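Local structure of ArtJ (Geobacillus stearothermophilus, 2PVU) at residues A[115-129]-A[223-237]. The protein binds arginine, lysine and histidine as the solute receptor of an ABC transporter, probably handing them to its membrane partner Art(MP)2. Numbering follows the deposited sequence.
Sequences KQSYDFSDPYFEATQ and SEYYGMIFPKNSELK. With SO4 (sulfate ion), chain C.
Tyr124 lays one face of its ring under Tyr226 CB, which stands 3.9 Å from the ring centroid, while the Tyr124 ring edge meets Met228 N. The Tyr124 hydroxyl reaches Asp67 and, through a water, Gly227 O, so the ring is pinned at its far end too. Beyond it, Phe125 and Tyr226 run side by side with planes only 13° apart but slid until the rings barely overlap, and Ala127 CB touches Tyr226 OH at 3.5 Å. Glu224 OE2 accepts from Gln129 NE2 at 3.1 Å. Strands 118-120 and 125-127 both pair antiparallel with 224-231, through hydrogen-bonded pairs Asp119-Phe230 and Ala127-Glu224; strand 125-134 also pairs with 192-196, consistent with an interlobe connection beside the lysine pocket. Lys232 bends at chi2 (60°) and chi3 to bring NZ 2.6 Å from Lys115 O; the same NZ also bonds Tyr118 O and salt-bridges Asp119 OD1 at 3.1 Å. A methionine in place of Lys232 would probably leave Asp119 without its charged mate and both carbonyls without this donor. Lys237 NZ, also salt-bridged to Asp241, donates to Phe120 O. Polar groups thus hold both ends, and the aromatic packing between probably helps fix Tyr226, hydrogen-bonded through OH to Asp196, against the bound lysine.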
loop_
_atom_site.group_PDB
_atom_site.type_symbol
_atom_site.label_atom_id
_atom_site.label_comp_id
_atom_site.label_asym_id
_atom_site.label_seq_id
_atom_site.Cartn_x
_atom_site.Cartn_y
_atom_site.Cartn_z
ATOM N N LYS A 115 15.241 -1.465 -0.692
ATOM C CA LYS A 115 16.020 -2.715 -0.810
ATOM C C LYS A 115 17.397 -2.580 -0.136
ATOM O O LYS A 115 18.093 -3.586 0.108
ATOM C CB LYS A 115 16.196 -3.109 -2.292
ATOM C CG LYS A 115 14.937 -3.656 -2.935
ATOM C CD LYS A 115 14.998 -3.434 -4.440
ATOM C CE LYS A 115 15.283 -4.650 -5.211
ATOM N NZ LYS A 115 14.755 -4.446 -6.583
ATOM N N GLN A 116 17.822 -1.353 0.167
ATOM C CA GLN A 116 19.075 -1.182 0.906
ATOM C C GLN A 116 18.953 -1.686 2.338
ATOM O O GLN A 116 19.943 -2.094 2.955
ATOM C CB GLN A 116 19.507 0.272 0.939
ATOM C CG GLN A 116 20.077 0.753 -0.369
ATOM C CD GLN A 116 20.435 2.225 -0.307
ATOM O OE1 GLN A 116 20.048 2.949 0.631
ATOM N NE2 GLN A 116 21.183 2.676 -1.300
ATOM N N SER A 117 17.734 -1.662 2.866
ATOM C CA SER A 117 17.502 -1.973 4.276
ATOM C C SER A 117 16.641 -3.202 4.495
ATOM O O SER A 117 16.676 -3.789 5.583
ATOM C CB SER A 117 16.862 -0.773 4.985
ATOM O OG SER A 117 17.820 0.252 5.127
ATOM N N TYR A 118 15.869 -3.587 3.487
ATOM C CA TYR A 118 14.908 -4.698 3.619
ATOM C C TYR A 118 14.989 -5.596 2.396
ATOM O O TYR A 118 15.599 -5.220 1.384
ATOM C CB TYR A 118 13.462 -4.177 3.736
ATOM C CG TYR A 118 13.321 -3.075 4.753
ATOM C CD1 TYR A 118 13.246 -3.358 6.128
ATOM C CD2 TYR A 118 13.259 -1.750 4.342
ATOM C CE1 TYR A 118 13.117 -2.319 7.078
ATOM C CE2 TYR A 118 13.135 -0.706 5.283
ATOM C CZ TYR A 118 13.071 -0.999 6.634
ATOM O OH TYR A 118 12.942 0.060 7.520
ATOM N N ASP A 119 14.409 -6.787 2.498
ATOM C CA ASP A 119 14.223 -7.670 1.336
ATOM C C ASP A 119 12.754 -7.664 0.967
ATOM O O ASP A 119 11.896 -7.463 1.844
ATOM C CB ASP A 119 14.643 -9.098 1.690
ATOM C CG ASP A 119 16.136 -9.289 1.673
ATOM O OD1 ASP A 119 16.882 -8.452 1.116
ATOM O OD2 ASP A 119 16.567 -10.306 2.224
ATOM N N PHE A 120 12.453 -7.886 -0.314
ATOM C CA PHE A 120 11.063 -7.979 -0.796
ATOM C C PHE A 120 10.790 -9.294 -1.470
ATOM O O PHE A 120 11.712 -9.895 -2.082
ATOM C CB PHE A 120 10.766 -6.868 -1.826
ATOM C CG PHE A 120 10.674 -5.466 -1.217
ATOM C CD1 PHE A 120 9.478 -5.020 -0.693
ATOM C CD2 PHE A 120 11.777 -4.643 -1.143
ATOM C CE1 PHE A 120 9.339 -3.727 -0.131
ATOM C CE2 PHE A 120 11.654 -3.338 -0.574
ATOM C CZ PHE A 120 10.458 -2.899 -0.061
ATOM N N SER A 121 9.524 -9.726 -1.397
ATOM C CA SER A 121 9.035 -10.813 -2.234
ATOM C C SER A 121 9.021 -10.364 -3.713
ATOM O O SER A 121 9.199 -9.151 -4.013
ATOM C CB SER A 121 7.600 -11.206 -1.796
ATOM O OG SER A 121 6.634 -10.230 -2.211
ATOM N N ASP A 122 8.808 -11.322 -4.625
ATOM C CA ASP A 122 8.415 -10.996 -5.997
ATOM C C ASP A 122 7.164 -10.106 -5.976
ATOM O O ASP A 122 6.372 -10.171 -5.032
ATOM C CB ASP A 122 8.129 -12.269 -6.799
ATOM C CG ASP A 122 9.345 -13.155 -6.918
ATOM O OD1 ASP A 122 10.448 -12.625 -7.179
ATOM O OD2 ASP A 122 9.197 -14.386 -6.783
ATOM N N PRO A 123 6.973 -9.289 -7.013
ATOM C CA PRO A 123 5.807 -8.372 -6.933
ATOM C C PRO A 123 4.482 -9.092 -6.953
ATOM O O PRO A 123 4.348 -10.143 -7.581
ATOM C CB PRO A 123 5.932 -7.504 -8.181
ATOM C CG PRO A 123 7.053 -8.007 -8.986
ATOM C CD PRO A 123 7.789 -9.092 -8.231
ATOM N N TYR A 124 3.496 -8.536 -6.278
ATOM C CA TYR A 124 2.165 -9.137 -6.314
ATOM C C TYR A 124 1.079 -8.177 -6.762
ATOM O O TYR A 124 -0.099 -8.535 -6.754
ATOM C CB TYR A 124 1.810 -9.753 -4.927
ATOM C CG TYR A 124 1.526 -8.724 -3.813
ATOM C CD1 TYR A 124 0.293 -8.063 -3.722
ATOM C CD2 TYR A 124 2.508 -8.416 -2.872
ATOM C CE1 TYR A 124 0.023 -7.090 -2.693
ATOM C CE2 TYR A 124 2.274 -7.440 -1.853
ATOM C CZ TYR A 124 1.056 -6.801 -1.759
ATOM O OH TYR A 124 0.845 -5.875 -0.750
ATOM N N PHE A 125 1.421 -6.945 -7.113
ATOM C CA PHE A 125 0.377 -5.955 -7.532
ATOM C C PHE A 125 1.098 -4.845 -8.268
ATOM O O PHE A 125 2.256 -4.581 -7.971
ATOM C CB PHE A 125 -0.288 -5.364 -6.265
ATOM C CG PHE A 125 -1.705 -4.919 -6.485
ATOM C CD1 PHE A 125 -2.745 -5.844 -6.395
ATOM C CD2 PHE A 125 -1.996 -3.589 -6.789
ATOM C CE1 PHE A 125 -4.096 -5.429 -6.609
ATOM C CE2 PHE A 125 -3.338 -3.164 -6.991
ATOM C CZ PHE A 125 -4.379 -4.112 -6.902
ATOM N N GLU A 126 0.420 -4.196 -9.227
ATOM C CA GLU A 126 0.997 -3.000 -9.858
ATOM C C GLU A 126 0.080 -1.826 -9.588
ATOM O O GLU A 126 -1.171 -1.952 -9.623
ATOM C CB GLU A 126 1.241 -3.152 -11.370
ATOM C CG GLU A 126 2.071 -1.965 -11.956
ATOM C CD GLU A 126 2.269 -2.011 -13.485
ATOM O OE1 GLU A 126 1.748 -2.927 -14.136
ATOM O OE2 GLU A 126 2.968 -1.120 -14.026
ATOM N N ALA A 127 0.700 -0.692 -9.303
ATOM C CA ALA A 127 -0.036 0.507 -8.886
ATOM C C ALA A 127 0.646 1.778 -9.400
ATOM O O ALA A 127 1.714 1.717 -9.998
ATOM C CB ALA A 127 -0.100 0.530 -7.327
ATOM N N THR A 128 0.018 2.935 -9.125
ATOM C CA THR A 128 0.660 4.192 -9.415
ATOM C C THR A 128 0.093 5.213 -8.417
ATOM O O THR A 128 -0.991 5.024 -7.889
ATOM C CB THR A 128 0.384 4.663 -10.880
ATOM O OG1 THR A 128 1.044 5.909 -11.104
ATOM C CG2 THR A 128 -1.113 4.835 -11.136
ATOM N N GLN A 129 0.846 6.266 -8.174
ATOM C CA GLN A 129 0.308 7.388 -7.410
ATOM C C GLN A 129 -0.709 8.113 -8.305
ATOM O O GLN A 129 -0.572 8.138 -9.536
ATOM C CB GLN A 129 1.410 8.376 -7.011
ATOM C CG GLN A 129 2.414 7.844 -6.051
ATOM C CD GLN A 129 1.754 7.185 -4.837
ATOM O OE1 GLN A 129 1.188 7.854 -3.949
ATOM N NE2 GLN A 129 1.816 5.883 -4.805
ATOM N N SER A 223 5.217 3.790 -12.648
ATOM C CA SER A 223 4.669 2.477 -12.307
ATOM C C SER A 223 5.303 2.006 -11.021
ATOM O O SER A 223 6.502 2.226 -10.793
ATOM C CB SER A 223 4.981 1.499 -13.440
ATOM O OG SER A 223 4.280 1.982 -14.569
ATOM N N GLU A 224 4.501 1.375 -10.173
ATOM C CA GLU A 224 4.990 0.876 -8.871
ATOM C C GLU A 224 4.532 -0.552 -8.715
ATOM O O GLU A 224 3.424 -0.885 -9.169
ATOM C CB GLU A 224 4.374 1.715 -7.714
ATOM C CG GLU A 224 4.963 3.133 -7.669
ATOM C CD GLU A 224 4.472 3.978 -6.492
ATOM O OE1 GLU A 224 4.342 3.499 -5.338
ATOM O OE2 GLU A 224 4.189 5.164 -6.747
ATOM N N TYR A 225 5.344 -1.391 -8.044
ATOM C CA TYR A 225 4.922 -2.788 -7.800
ATOM C C TYR A 225 4.938 -3.049 -6.318
ATOM O O TYR A 225 5.925 -2.702 -5.702
ATOM C CB TYR A 225 5.899 -3.732 -8.508
ATOM C CG TYR A 225 5.804 -3.557 -10.011
ATOM C CD1 TYR A 225 4.925 -4.336 -10.745
ATOM C CD2 TYR A 225 6.563 -2.577 -10.675
ATOM C CE1 TYR A 225 4.818 -4.183 -12.146
ATOM C CE2 TYR A 225 6.466 -2.400 -12.062
ATOM C CZ TYR A 225 5.574 -3.211 -12.781
ATOM O OH TYR A 225 5.473 -3.079 -14.145
ATOM N N TYR A 226 3.888 -3.674 -5.747
ATOM C CA TYR A 226 3.909 -3.967 -4.315
ATOM C C TYR A 226 4.618 -5.299 -4.067
ATOM O O TYR A 226 4.533 -6.202 -4.918
ATOM C CB TYR A 226 2.497 -4.140 -3.757
ATOM C CG TYR A 226 1.642 -2.928 -3.831
ATOM C CD1 TYR A 226 2.192 -1.645 -4.029
ATOM C CD2 TYR A 226 0.281 -3.055 -3.623
ATOM C CE1 TYR A 226 1.347 -0.513 -4.080
ATOM C CE2 TYR A 226 -0.562 -1.940 -3.625
ATOM C CZ TYR A 226 -0.044 -0.707 -3.892
ATOM O OH TYR A 226 -0.943 0.345 -3.904
ATOM N N GLY A 227 5.356 -5.374 -2.959
ATOM C CA GLY A 227 5.974 -6.641 -2.504
ATOM C C GLY A 227 5.662 -6.827 -1.019
ATOM O O GLY A 227 5.406 -5.858 -0.292
ATOM N N MET A 228 5.642 -8.094 -0.574
ATOM C CA MET A 228 5.697 -8.384 0.863
ATOM C C MET A 228 7.123 -8.020 1.268
ATOM O O MET A 228 8.005 -8.031 0.429
ATOM C CB MET A 228 5.358 -9.858 1.090
ATOM C CG MET A 228 3.826 -10.068 1.019
ATOM S SD MET A 228 3.405 -11.784 0.813
ATOM C CE MET A 228 3.577 -12.032 -0.942
ATOM N N ILE A 229 7.343 -7.633 2.518
ATOM C CA ILE A 229 8.654 -7.111 2.939
ATOM C C ILE A 229 9.185 -7.895 4.144
ATOM O O ILE A 229 8.415 -8.462 4.914
ATOM C CB ILE A 229 8.531 -5.617 3.268
ATOM C CG1 ILE A 229 9.905 -4.968 3.483
ATOM C CG2 ILE A 229 7.669 -5.415 4.547
ATOM C CD1 ILE A 229 9.837 -3.462 3.617
ATOM N N PHE A 230 10.510 -7.972 4.263
ATOM C CA PHE A 230 11.167 -8.828 5.270
ATOM C C PHE A 230 12.370 -8.094 5.787
ATOM O O PHE A 230 12.953 -7.289 5.057
ATOM C CB PHE A 230 11.693 -10.133 4.625
ATOM C CG PHE A 230 10.625 -10.946 3.928
ATOM C CD1 PHE A 230 9.797 -11.805 4.656
ATOM C CD2 PHE A 230 10.432 -10.809 2.580
ATOM C CE1 PHE A 230 8.764 -12.570 4.010
ATOM C CE2 PHE A 230 9.414 -11.551 1.911
ATOM C CZ PHE A 230 8.579 -12.404 2.625
ATOM N N PRO A 231 12.795 -8.431 7.024
ATOM C CA PRO A 231 14.111 -7.963 7.416
ATOM C C PRO A 231 15.130 -8.533 6.436
ATOM O O PRO A 231 14.944 -9.616 5.862
ATOM C CB PRO A 231 14.336 -8.598 8.792
ATOM C CG PRO A 231 12.899 -8.881 9.345
ATOM C CD PRO A 231 12.117 -9.230 8.066
ATOM N N LYS A 232 16.204 -7.787 6.255
ATOM C CA LYS A 232 17.307 -8.177 5.408
ATOM C C LYS A 232 17.804 -9.573 5.780
ATOM O O LYS A 232 17.943 -9.901 6.966
ATOM C CB LYS A 232 18.396 -7.113 5.547
ATOM C CG LYS A 232 19.572 -7.226 4.593
ATOM C CD LYS A 232 19.137 -7.139 3.161
ATOM C CE LYS A 232 18.850 -5.720 2.733
ATOM N NZ LYS A 232 18.569 -5.808 1.277
ATOM N N ASN A 233 18.023 -10.415 4.768
ATOM C CA ASN A 233 18.512 -11.802 4.974
ATOM C C ASN A 233 17.496 -12.767 5.635
ATOM O O ASN A 233 17.850 -13.795 6.192
ATOM C CB ASN A 233 19.859 -11.818 5.715
ATOM C CG ASN A 233 20.917 -10.925 5.037
ATOM O OD1 ASN A 233 20.922 -10.757 3.806
ATOM N ND2 ASN A 233 21.818 -10.356 5.843
ATOM N N SER A 234 16.219 -12.439 5.547
ATOM C CA SER A 234 15.179 -13.318 6.060
ATOM C C SER A 234 15.155 -14.695 5.412
ATOM O O SER A 234 15.168 -14.818 4.174
ATOM C CB SER A 234 13.814 -12.664 5.828
ATOM O OG SER A 234 12.753 -13.588 6.058
ATOM N N GLU A 235 15.025 -15.725 6.235
ATOM C CA GLU A 235 14.808 -17.060 5.717
ATOM C C GLU A 235 13.351 -17.340 5.274
ATOM O O GLU A 235 13.064 -18.432 4.809
ATOM C CB GLU A 235 15.260 -18.107 6.737
ATOM C CG GLU A 235 16.773 -18.093 6.995
ATOM C CD GLU A 235 17.191 -19.207 7.943
ATOM O OE1 GLU A 235 16.954 -20.397 7.594
ATOM O OE2 GLU A 235 17.751 -18.904 9.036
ATOM N N LEU A 236 12.439 -16.377 5.406
ATOM C CA LEU A 236 11.053 -16.572 4.925
ATOM C C LEU A 236 10.847 -16.219 3.448
ATOM O O LEU A 236 9.890 -16.682 2.855
ATOM C CB LEU A 236 10.039 -15.751 5.740
ATOM C CG LEU A 236 9.944 -16.058 7.235
ATOM C CD1 LEU A 236 9.020 -15.033 7.942
ATOM C CD2 LEU A 236 9.495 -17.507 7.499
ATOM N N LYS A 237 11.725 -15.412 2.856
ATOM C CA LYS A 237 11.469 -14.843 1.512
ATOM C C LYS A 237 11.288 -15.947 0.462
ATOM O O LYS A 237 10.373 -15.883 -0.358
ATOM C CB LYS A 237 12.657 -13.949 1.069
ATOM C CG LYS A 237 12.475 -13.341 -0.341
ATOM C CD LYS A 237 13.618 -12.370 -0.736
ATOM C CE LYS A 237 13.759 -12.243 -2.321
ATOM N NZ LYS A 237 12.463 -12.113 -3.206
HETATM S S SO4 C . -2.938 -6.102 -11.343
HETATM O O1 SO4 C . -3.999 -6.311 -10.368
HETATM O O2 SO4 C . -2.456 -4.711 -11.035
HETATM O O3 SO4 C . -3.569 -6.249 -12.683
HETATM O O4 SO4 C . -1.884 -7.131 -11.115
HETATM O O HOH W 1 16.207 -5.250 7.850
HETATM O O HOH W 2 2.869 -5.035 0.838
HETATM O O HOH W 3 3.796 6.450 -8.858
#